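Local coordinates for protein Sfrice_029225 (Spodoptera frugiperda, PDB 6I50) that probably acts as a secreted cytokine of the tumour necrosis factor family, assembling as a trimer and engaging a TNF-type receptor, at residues Tyr70-Gln75 and Trp87-Thr92; Asp83-Val88 and Gly142-Leu147; Asp133-Arg138 and Ile155-Leu160. All coordinates share one frame; numbering follows the deposited sequence.

In the fold
Three contacts tie together the two antiparallel sheets of a TNF jelly roll. Contacts 1 and 3 lie in the buried core, their centres about 5 Å apart, and are purely apolar: valine, leucine, isoleucine and one tryptophan meet without a hydrogen bond. They use neighbouring strands on both sides, 68-80 and 144-161 in one sheet, 84-92 and 134-139 in the other. Contact 2 reuses strands 84-92 and 144-161 but sits nearer the surface, its centre about 15 Å from that of contact 1 and about 19 Å from that of contact 3. There the chemistry turns polar, with a partly exposed arginine reaching a backbone carbonyl.

Contact 1 (Tyr70-Gln75 and Trp87-Thr92); sequences YLVYVQ and WVLHRT
Val-74 lies over the indole of Trp-87, and this pair carries most of the contact between Tyr-70-Gln-75 and Trp-87-Thr-92. The interaction is CH-pi: CG1 of Val-74 sits 3.8 Å from the centroid of the six-membered ring of Trp-87, 16° off the ring normal and thus over the face. The CB of Val-74 is also close, 3.6 Å from CH2 of Trp-87, so the valine covers the outer rim of the benzo ring with its branch point as well as one methyl. The first torsion of Trp-87 (chi1 58°) places CG between the backbone N and the carbonyl carbon, which turns one face of the six-membered ring to CG1 of Val-74.

The remaining contacts are plain methyl-to-methyl packing. CG1 of Val-72 meets CD2 of Leu-89 at 3.9 Å, the two side chains crossing at a slant. A looser touch, 4.4 Å between CG2 of Val-74 and CD1 of Leu-89, joins this pair to the aromatic one. No hydrogen bond spans the segments, whose axes stay 9.3 Å apart at closest approach and run at 143° to each other, as expected for strands facing across a beta sandwich. NE1 of Trp-87 bonds to the carbonyl O of Cys-121 on strand 117-129, in the sheet of strand 68-80.

Strand 68-80 is flanked by 117-129 and 144-161, and strand 84-92 by 100-108 and 134-139. Val-137 of strand 134-139 packs against both Val-74 and Trp-87, extending the core between the sheets.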
loop_
_atom_site.group_PDB
_atom_site.type_symbol
_atom_site.label_atom_id
_atom_site.label_comp_id
_atom_site.label_asym_id
_atom_site.label_seq_id
_atom_site.Cartn_x
_atom_site.Cartn_y
_atom_site.Cartn_z
ATOM N N TYR A 70 -2.346 -14.216 -4.267
ATOM C CA TYR A 70 -1.611 -13.662 -3.141
ATOM C C TYR A 70 -1.744 -12.150 -3.126
ATOM O O TYR A 70 -1.727 -11.508 -4.175
ATOM C CB TYR A 70 -0.107 -13.954 -3.224
ATOM C CG TYR A 70 0.327 -15.374 -2.987
ATOM C CD1 TYR A 70 0.067 -16.369 -3.921
ATOM C CD2 TYR A 70 1.035 -15.710 -1.847
ATOM C CE1 TYR A 70 0.490 -17.663 -3.720
ATOM C CE2 TYR A 70 1.462 -16.998 -1.632
ATOM C CZ TYR A 70 1.186 -17.974 -2.564
ATOM O OH TYR A 70 1.618 -19.256 -2.335
ATOM N N LEU A 71 -1.806 -11.580 -1.926
ATOM C CA LEU A 71 -1.500 -10.169 -1.762
ATOM C C LEU A 71 0.016 -10.043 -1.694
ATOM O O LEU A 71 0.647 -10.633 -0.815
ATOM C CB LEU A 71 -2.153 -9.608 -0.501
ATOM C CG LEU A 71 -1.795 -8.160 -0.136
ATOM C CD1 LEU A 71 -2.416 -7.184 -1.134
ATOM C CD2 LEU A 71 -2.255 -7.842 1.283
ATOM N N VAL A 72 0.602 -9.320 -2.640
ATOM C CA VAL A 72 2.048 -9.133 -2.719
ATOM C C VAL A 72 2.320 -7.650 -2.521
ATOM O O VAL A 72 1.646 -6.814 -3.129
ATOM C CB VAL A 72 2.611 -9.613 -4.071
ATOM C CG1 VAL A 72 4.120 -9.412 -4.126
ATOM C CG2 VAL A 72 2.255 -11.081 -4.310
ATOM N N TYR A 73 3.292 -7.316 -1.676
ATOM C CA TYR A 73 3.626 -5.914 -1.461
ATOM C C TYR A 73 5.140 -5.754 -1.436
ATOM O O TYR A 73 5.873 -6.657 -1.019
ATOM C CB TYR A 73 2.988 -5.368 -0.168
ATOM C CG TYR A 73 3.371 -6.133 1.078
ATOM C CD1 TYR A 73 4.551 -5.836 1.761
ATOM C CD2 TYR A 73 2.557 -7.150 1.573
ATOM C CE1 TYR A 73 4.918 -6.546 2.892
ATOM C CE2 TYR A 73 2.913 -7.861 2.715
ATOM C CZ TYR A 73 4.095 -7.551 3.367
ATOM O OH TYR A 73 4.452 -8.255 4.491
ATOM N N VAL A 74 5.601 -4.603 -1.917
ATOM C CA VAL A 74 7.023 -4.301 -2.027
ATOM C C VAL A 74 7.241 -2.843 -1.656
ATOM O O VAL A 74 6.480 -1.965 -2.081
ATOM C CB VAL A 74 7.552 -4.563 -3.454
ATOM C CG1 VAL A 74 8.994 -4.089 -3.593
ATOM C CG2 VAL A 74 7.424 -6.036 -3.835
ATOM N N GLN A 75 8.293 -2.578 -0.885
ATOM C CA GLN A 75 8.763 -1.214 -0.668
ATOM C C GLN A 75 10.275 -1.167 -0.826
ATOM O O GLN A 75 10.995 -1.950 -0.195
ATOM C CB GLN A 75 8.380 -0.689 0.715
ATOM C CG GLN A 75 8.900 0.723 0.975
ATOM C CD GLN A 75 8.208 1.377 2.148
ATOM O OE1 GLN A 75 6.998 1.607 2.114
ATOM N NE2 GLN A 75 8.973 1.693 3.194
ATOM N N TRP A 87 11.135 0.731 -9.503
ATOM C CA TRP A 87 11.405 -0.699 -9.454
ATOM C C TRP A 87 10.309 -1.475 -10.174
ATOM O O TRP A 87 9.189 -0.986 -10.378
ATOM C CB TRP A 87 11.559 -1.216 -8.007
ATOM C CG TRP A 87 10.394 -0.995 -7.074
ATOM C CD1 TRP A 87 10.320 -0.075 -6.069
ATOM C CD2 TRP A 87 9.175 -1.750 -7.020
ATOM N NE1 TRP A 87 9.121 -0.197 -5.397
ATOM C CE2 TRP A 87 8.398 -1.215 -5.964
ATOM C CE3 TRP A 87 8.660 -2.816 -7.763
ATOM C CZ2 TRP A 87 7.134 -1.707 -5.644
ATOM C CZ3 TRP A 87 7.403 -3.303 -7.444
ATOM C CH2 TRP A 87 6.652 -2.745 -6.395
ATOM N N VAL A 88 10.662 -2.702 -10.563
ATOM C CA VAL A 88 9.736 -3.648 -11.176
ATOM C C VAL A 88 9.825 -4.970 -10.428
ATOM O O VAL A 88 10.899 -5.365 -9.962
ATOM C CB VAL A 88 10.022 -3.862 -12.680
ATOM C CG1 VAL A 88 9.526 -2.663 -13.483
ATOM C CG2 VAL A 88 11.498 -4.097 -12.914
ATOM N N LEU A 89 8.687 -5.648 -10.308
ATOM C CA LEU A 89 8.619 -6.977 -9.722
ATOM C C LEU A 89 8.610 -7.988 -10.863
ATOM O O LEU A 89 7.676 -8.001 -11.664
ATOM C CB LEU A 89 7.360 -7.111 -8.862
ATOM C CG LEU A 89 7.159 -8.486 -8.228
ATOM C CD1 LEU A 89 8.259 -8.769 -7.214
ATOM C CD2 LEU A 89 5.790 -8.606 -7.574
ATOM N N HIS A 90 9.652 -8.816 -10.946
ATOM C CA HIS A 90 9.813 -9.773 -12.035
ATOM C C HIS A 90 9.434 -11.176 -11.584
ATOM O O HIS A 90 9.917 -11.653 -10.555
ATOM C CB HIS A 90 11.253 -9.778 -12.544
ATOM C CG HIS A 90 11.588 -8.602 -13.402
ATOM N ND1 HIS A 90 12.857 -8.066 -13.471
ATOM C CD2 HIS A 90 10.819 -7.859 -14.234
ATOM C CE1 HIS A 90 12.855 -7.045 -14.310
ATOM N NE2 HIS A 90 11.630 -6.897 -14.785
ATOM N N ARG A 91 8.602 -11.843 -12.377
ATOM C CA ARG A 91 8.210 -13.222 -12.130
ATOM C C ARG A 91 8.866 -14.132 -13.161
ATOM O O ARG A 91 8.788 -13.876 -14.371
ATOM C CB ARG A 91 6.687 -13.380 -12.185
ATOM C CG ARG A 91 6.203 -14.726 -11.654
ATOM C CD ARG A 91 5.629 -15.590 -12.754
ATOM N NE ARG A 91 4.546 -14.923 -13.465
ATOM C CZ ARG A 91 3.288 -14.864 -13.035
ATOM N NH1 ARG A 91 2.369 -14.231 -13.757
ATOM N NH2 ARG A 91 2.944 -15.429 -11.884
ATOM N N THR A 92 9.526 -15.180 -12.682
ATOM C CA THR A 92 10.120 -16.190 -13.538
ATOM C C THR A 92 9.614 -17.555 -13.096
ATOM O O THR A 92 9.139 -17.734 -11.974
ATOM C CB THR A 92 11.657 -16.157 -13.491
ATOM O OG1 THR A 92 12.097 -16.227 -12.128
ATOM C CG2 THR A 92 12.196 -14.878 -14.135
#

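Contact 2 (Asp83-Val88 and Gly142-Leu147); sequences DTISWV and GDRHSL
The guanidinium of Arg-144 meets the carbonyl O of Thr-84 at its edge, with the oxygen only 13° out of the guanidinium plane. CG2 of Ile-85 also lies near that plane, at the same edge, 4.1 Å from NE of Arg-144. The setting is one end of the TNF jelly roll, where the start of strand 84-92 in one sheet faces the start of strand 144-161 in the other. The latter opens with a G1 beta bulge, in which Asp-143 and Arg-144 together face Val-31 of strand 28-31.

Arg-144 approaches side-on and uses two nitrogens on a single acceptor. Both NE and NH1 donate to O of Thr-84, each N-H...O angle being 143°, so neither bond is straight: the oxygen lies between two N-H groups instead of in line with either. NE lies in the carbonyl plane, while NH1 is tilted from it by 21°. This double grip should fix the rotation of the guanidinium. The chain of Arg-144 bends at chi2, turning its outer part toward Thr-84 and bringing CD across the methyl CG2 of Ile-85, 4.1 Å away.

The link is therefore side chain to main chain, and it does not depend on the hydroxyl of Thr-84, whose OG1 is hydrogen-bonded to OG of Ser-108. Nearby, Asp-80 and His-82 touch the Arg-144 side chain, and OD1 of Asp-80 is hydrogen-bonded to N of His-145. Thr-84 also packs against Pro-118 of the third subunit, placing the contact close to a trimer interface. In the double grip itself, NE of Arg-144 and NH1 of Arg-144 each lie 3.0 Å from O of Thr-84.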
loop_
_atom_site.group_PDB
_atom_site.type_symbol
_atom_site.label_atom_id
_atom_site.label_comp_id
_atom_site.label_asym_id
_atom_site.label_seq_id
_atom_site.Cartn_x
_atom_site.Cartn_y
_atom_site.Cartn_z
ATOM N N ASP A 83 16.908 11.808 -10.644
ATOM C CA ASP A 83 15.593 12.438 -10.680
ATOM C C ASP A 83 14.475 11.410 -10.603
ATOM O O ASP A 83 13.426 11.688 -10.010
ATOM C CB ASP A 83 15.438 13.277 -11.949
ATOM C CG ASP A 83 16.163 14.609 -11.867
ATOM O OD1 ASP A 83 16.575 15.002 -10.755
ATOM O OD2 ASP A 83 16.319 15.264 -12.919
ATOM N N THR A 84 14.677 10.227 -11.185
ATOM C CA THR A 84 13.663 9.183 -11.218
ATOM C C THR A 84 14.198 7.918 -10.570
ATOM O O THR A 84 15.314 7.480 -10.874
ATOM C CB THR A 84 13.231 8.882 -12.654
ATOM O OG1 THR A 84 12.687 10.069 -13.251
ATOM C CG2 THR A 84 12.194 7.773 -12.683
ATOM N N ILE A 85 13.404 7.342 -9.671
ATOM C CA ILE A 85 13.674 6.034 -9.096
ATOM C C ILE A 85 12.448 5.169 -9.352
ATOM O O ILE A 85 11.309 5.645 -9.254
ATOM C CB ILE A 85 14.013 6.120 -7.593
ATOM C CG1 ILE A 85 13.011 7.002 -6.845
ATOM C CG2 ILE A 85 15.412 6.693 -7.400
ATOM C CD1 ILE A 85 11.913 6.235 -6.150
ATOM N N SER A 86 12.680 3.913 -9.721
ATOM C CA SER A 86 11.577 3.037 -10.080
ATOM C C SER A 86 12.039 1.596 -9.951
ATOM O O SER A 86 13.198 1.281 -10.240
ATOM C CB SER A 86 11.084 3.334 -11.504
ATOM O OG SER A 86 10.041 2.454 -11.895
ATOM N N TRP A 87 11.135 0.731 -9.503
ATOM C CA TRP A 87 11.405 -0.699 -9.454
ATOM C C TRP A 87 10.309 -1.475 -10.174
ATOM O O TRP A 87 9.189 -0.986 -10.378
ATOM C CB TRP A 87 11.559 -1.216 -8.007
ATOM C CG TRP A 87 10.394 -0.995 -7.074
ATOM C CD1 TRP A 87 10.320 -0.075 -6.069
ATOM C CD2 TRP A 87 9.175 -1.750 -7.020
ATOM N NE1 TRP A 87 9.121 -0.197 -5.397
ATOM C CE2 TRP A 87 8.398 -1.215 -5.964
ATOM C CE3 TRP A 87 8.660 -2.816 -7.763
ATOM C CZ2 TRP A 87 7.134 -1.707 -5.644
ATOM C CZ3 TRP A 87 7.403 -3.303 -7.444
ATOM C CH2 TRP A 87 6.652 -2.745 -6.395
ATOM N N VAL A 88 10.662 -2.702 -10.563
ATOM C CA VAL A 88 9.736 -3.648 -11.176
ATOM C C VAL A 88 9.825 -4.970 -10.428
ATOM O O VAL A 88 10.899 -5.365 -9.962
ATOM C CB VAL A 88 10.022 -3.862 -12.680
ATOM C CG1 VAL A 88 9.526 -2.663 -13.483
ATOM C CG2 VAL A 88 11.498 -4.097 -12.914
ATOM N N GLY A 142 19.881 1.716 -14.286
ATOM C CA GLY A 142 21.093 1.247 -13.653
ATOM C C GLY A 142 21.508 2.094 -12.467
ATOM O O GLY A 142 21.321 3.310 -12.433
ATOM N N ASP A 143 22.069 1.411 -11.471
ATOM C CA ASP A 143 22.795 2.040 -10.379
ATOM C C ASP A 143 21.959 3.057 -9.618
ATOM O O ASP A 143 22.095 4.270 -9.805
ATOM C CB ASP A 143 24.071 2.675 -10.917
ATOM C CG ASP A 143 25.096 1.637 -11.318
ATOM O OD1 ASP A 143 24.699 0.604 -11.905
ATOM O OD2 ASP A 143 26.294 1.843 -11.034
ATOM N N ARG A 144 21.090 2.552 -8.756
ATOM C CA ARG A 144 20.397 3.351 -7.765
ATOM C C ARG A 144 20.803 2.842 -6.391
ATOM O O ARG A 144 21.122 1.658 -6.221
ATOM C CB ARG A 144 18.873 3.271 -7.938
ATOM C CG ARG A 144 18.377 3.743 -9.296
ATOM C CD ARG A 144 18.590 5.227 -9.477
ATOM N NE ARG A 144 17.782 5.775 -10.570
ATOM C CZ ARG A 144 18.203 5.918 -11.823
ATOM N NH1 ARG A 144 17.396 6.439 -12.739
ATOM N NH2 ARG A 144 19.434 5.551 -12.166
ATOM N N HIS A 145 20.817 3.746 -5.420
ATOM C CA HIS A 145 21.135 3.401 -4.043
ATOM C C HIS A 145 19.862 3.347 -3.213
ATOM O O HIS A 145 19.006 4.232 -3.311
ATOM C CB HIS A 145 22.103 4.414 -3.433
ATOM C CG HIS A 145 23.416 4.494 -4.144
ATOM N ND1 HIS A 145 23.564 5.117 -5.365
ATOM C CD2 HIS A 145 24.641 4.029 -3.807
ATOM C CE1 HIS A 145 24.827 5.038 -5.746
ATOM N NE2 HIS A 145 25.500 4.382 -4.819
ATOM N N SER A 146 19.749 2.308 -2.392
ATOM C CA SER A 146 18.607 2.133 -1.508
ATOM C C SER A 146 19.095 1.783 -0.109
ATOM O O SER A 146 20.201 1.267 0.075
ATOM C CB SER A 146 17.650 1.048 -2.024
ATOM O OG SER A 146 18.358 -0.122 -2.393
ATOM N N LEU A 147 18.256 2.077 0.885
ATOM C CA LEU A 147 18.555 1.758 2.279
ATOM C C LEU A 147 17.919 0.417 2.620
ATOM O O LEU A 147 16.688 0.293 2.657
ATOM C CB LEU A 147 18.053 2.855 3.214
ATOM C CG LEU A 147 18.790 4.188 3.145
ATOM C CD1 LEU A 147 18.148 5.196 4.088
ATOM C CD2 LEU A 147 20.257 3.992 3.491
#

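Contact 3 (Asp133-Arg138 and Ile155-Leu160)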
loop_
_atom_site.group_PDB
_atom_site.type_symbol
_atom_site.label_atom_id
_atom_site.label_comp_id
_atom_site.label_asym_id
_atom_site.label_seq_id
_atom_site.Cartn_x
_atom_site.Cartn_y
_atom_site.Cartn_z
ATOM N N ASP A 133 7.097 -20.384 -9.045
ATOM C CA ASP A 133 7.453 -19.025 -9.430
ATOM C C ASP A 133 8.585 -18.505 -8.558
ATOM O O ASP A 133 8.664 -18.813 -7.366
ATOM C CB ASP A 133 6.261 -18.082 -9.287
ATOM C CG ASP A 133 5.260 -18.203 -10.417
ATOM O OD1 ASP A 133 5.482 -18.992 -11.360
ATOM O OD2 ASP A 133 4.235 -17.486 -10.358
ATOM N N ARG A 134 9.456 -17.699 -9.160
ATOM C CA ARG A 134 10.405 -16.872 -8.431
ATOM C C ARG A 134 10.047 -15.409 -8.657
ATOM O O ARG A 134 9.662 -15.017 -9.768
ATOM C CB ARG A 134 11.847 -17.136 -8.876
ATOM C CG ARG A 134 12.548 -18.235 -8.090
ATOM C CD ARG A 134 11.916 -19.599 -8.309
ATOM N NE ARG A 134 12.803 -20.674 -7.883
ATOM C CZ ARG A 134 12.574 -21.966 -8.086
ATOM N NH1 ARG A 134 11.470 -22.359 -8.707
ATOM N NH2 ARG A 134 13.451 -22.876 -7.666
ATOM N N LEU A 135 10.153 -14.613 -7.593
ATOM C CA LEU A 135 9.900 -13.180 -7.653
ATOM C C LEU A 135 11.167 -12.439 -7.270
ATOM O O LEU A 135 11.780 -12.753 -6.247
ATOM C CB LEU A 135 8.766 -12.767 -6.716
ATOM C CG LEU A 135 7.415 -13.441 -6.955
ATOM C CD1 LEU A 135 6.424 -13.003 -5.880
ATOM C CD2 LEU A 135 6.880 -13.117 -8.339
ATOM N N ALA A 136 11.544 -11.454 -8.078
ATOM C CA ALA A 136 12.669 -10.580 -7.774
ATOM C C ALA A 136 12.258 -9.137 -8.010
ATOM O O ALA A 136 11.419 -8.851 -8.867
ATOM C CB ALA A 136 13.893 -10.905 -8.639
ATOM N N VAL A 137 12.856 -8.232 -7.246
ATOM C CA VAL A 137 12.671 -6.797 -7.437
ATOM C C VAL A 137 13.931 -6.251 -8.089
ATOM O O VAL A 137 15.036 -6.435 -7.566
ATOM C CB VAL A 137 12.390 -6.075 -6.110
ATOM C CG1 VAL A 137 11.998 -4.628 -6.378
ATOM C CG2 VAL A 137 11.296 -6.780 -5.328
ATOM N N ARG A 138 13.773 -5.574 -9.224
ATOM C CA ARG A 138 14.880 -4.899 -9.888
ATOM C C ARG A 138 14.550 -3.423 -10.040
ATOM O O ARG A 138 13.387 -3.047 -10.181
ATOM C CB ARG A 138 15.169 -5.494 -11.275
ATOM C CG ARG A 138 15.826 -6.861 -11.244
ATOM C CD ARG A 138 16.202 -7.339 -12.643
ATOM N NE ARG A 138 16.904 -8.617 -12.571
ATOM C CZ ARG A 138 16.297 -9.796 -12.436
ATOM N NH1 ARG A 138 14.975 -9.859 -12.392
ATOM N NH2 ARG A 138 17.008 -10.913 -12.358
ATOM N N ILE A 155 9.770 -7.011 1.091
ATOM C CA ILE A 155 8.856 -7.670 0.161
ATOM C C ILE A 155 8.136 -8.770 0.928
ATOM O O ILE A 155 8.759 -9.525 1.680
ATOM C CB ILE A 155 9.579 -8.240 -1.081
ATOM C CG1 ILE A 155 8.617 -9.077 -1.932
ATOM C CG2 ILE A 155 10.799 -9.076 -0.691
ATOM C CD1 ILE A 155 9.180 -9.470 -3.289
ATOM N N GLY A 156 6.815 -8.818 0.796
ATOM C CA GLY A 156 6.028 -9.789 1.525
ATOM C C GLY A 156 4.863 -10.259 0.682
ATOM O O GLY A 156 4.484 -9.626 -0.310
ATOM N N LEU A 157 4.314 -11.404 1.075
ATOM C CA LEU A 157 3.179 -11.953 0.357
ATOM C C LEU A 157 2.369 -12.834 1.288
ATOM O O LEU A 157 2.912 -13.503 2.173
ATOM C CB LEU A 157 3.575 -12.761 -0.890
ATOM C CG LEU A 157 4.945 -13.350 -1.248
ATOM C CD1 LEU A 157 5.728 -13.895 -0.069
ATOM C CD2 LEU A 157 4.736 -14.443 -2.289
ATOM N N VAL A 158 1.059 -12.832 1.053
ATOM C CA VAL A 158 0.095 -13.580 1.845
ATOM C C VAL A 158 -0.846 -14.266 0.871
ATOM O O VAL A 158 -1.518 -13.595 0.080
ATOM C CB VAL A 158 -0.698 -12.670 2.803
ATOM C CG1 VAL A 158 -1.692 -13.497 3.615
ATOM C CG2 VAL A 158 0.232 -11.872 3.719
ATOM N N LYS A 159 -0.922 -15.591 0.935
ATOM C CA LYS A 159 -1.890 -16.280 0.094
ATOM C C LYS A 159 -3.302 -16.004 0.596
ATOM O O LYS A 159 -3.598 -16.173 1.784
ATOM C CB LYS A 159 -1.621 -17.779 0.062
ATOM C CG LYS A 159 -2.490 -18.501 -0.957
ATOM C CD LYS A 159 -2.250 -19.993 -0.937
ATOM C CE LYS A 159 -3.288 -20.699 -1.786
ATOM N NZ LYS A 159 -3.862 -21.863 -1.074
ATOM N N LEU A 160 -4.173 -15.581 -0.322
ATOM C CA LEU A 160 -5.551 -15.221 -0.010
ATOM C C LEU A 160 -6.555 -16.293 -0.391
ATOM O O LEU A 160 -7.575 -16.438 0.294
ATOM C CB LEU A 160 -5.941 -13.928 -0.730
ATOM C CG LEU A 160 -5.064 -12.711 -0.462
ATOM C CD1 LEU A 160 -5.604 -11.531 -1.264
ATOM C CD2 LEU A 160 -5.038 -12.402 1.018
#
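With CG1 of Ile-155 trans to its backbone N (chi1 173°) and chi2 also extended at 170°, the side chain is stretched out so that CD1 leads toward strand 134-139. Val-137 has chi1 near -172°, which sets CG1 opposite its own N and turns CG2 to CD1 of Ile-155. CG2 of Val-137 and CD1 of Ile-155 meet at 4.0 Å, the two side chains passing each other in opposite directions.

A second pair lies further along. Leu-135 and Leu-157 both point across the gap between the segments, and their delta methyls, CD1 of Leu-135 and CD2 of Leu-157, approach to 4.2 Å. Gly-156 separates the two residues that Asp-133-Arg-138 meets on the other strand, and the inward-facing positions alternate on both sides: Leu-135 and Val-137, Ile-155 and Leu-157.

The segments belong to opposite sheets of the TNF jelly roll. Val-74 of strand 68-80 touches Ile-155, while Val-62 of strand 62-63 touches Ile-155 and Leu-157. On the face of strand 144-161 turned from this contact, Val-158 packs on Leu-160 of the second subunit.

All four touching residues are buried, and no hydrogen bond joins the segments. Cohesion here rests on apolar packing and exclusion of water, while backbone groups pair within a sheet, as Arg-134 does with Thr-92, Ala-136 with His-90 and Leu-135 with Val-62.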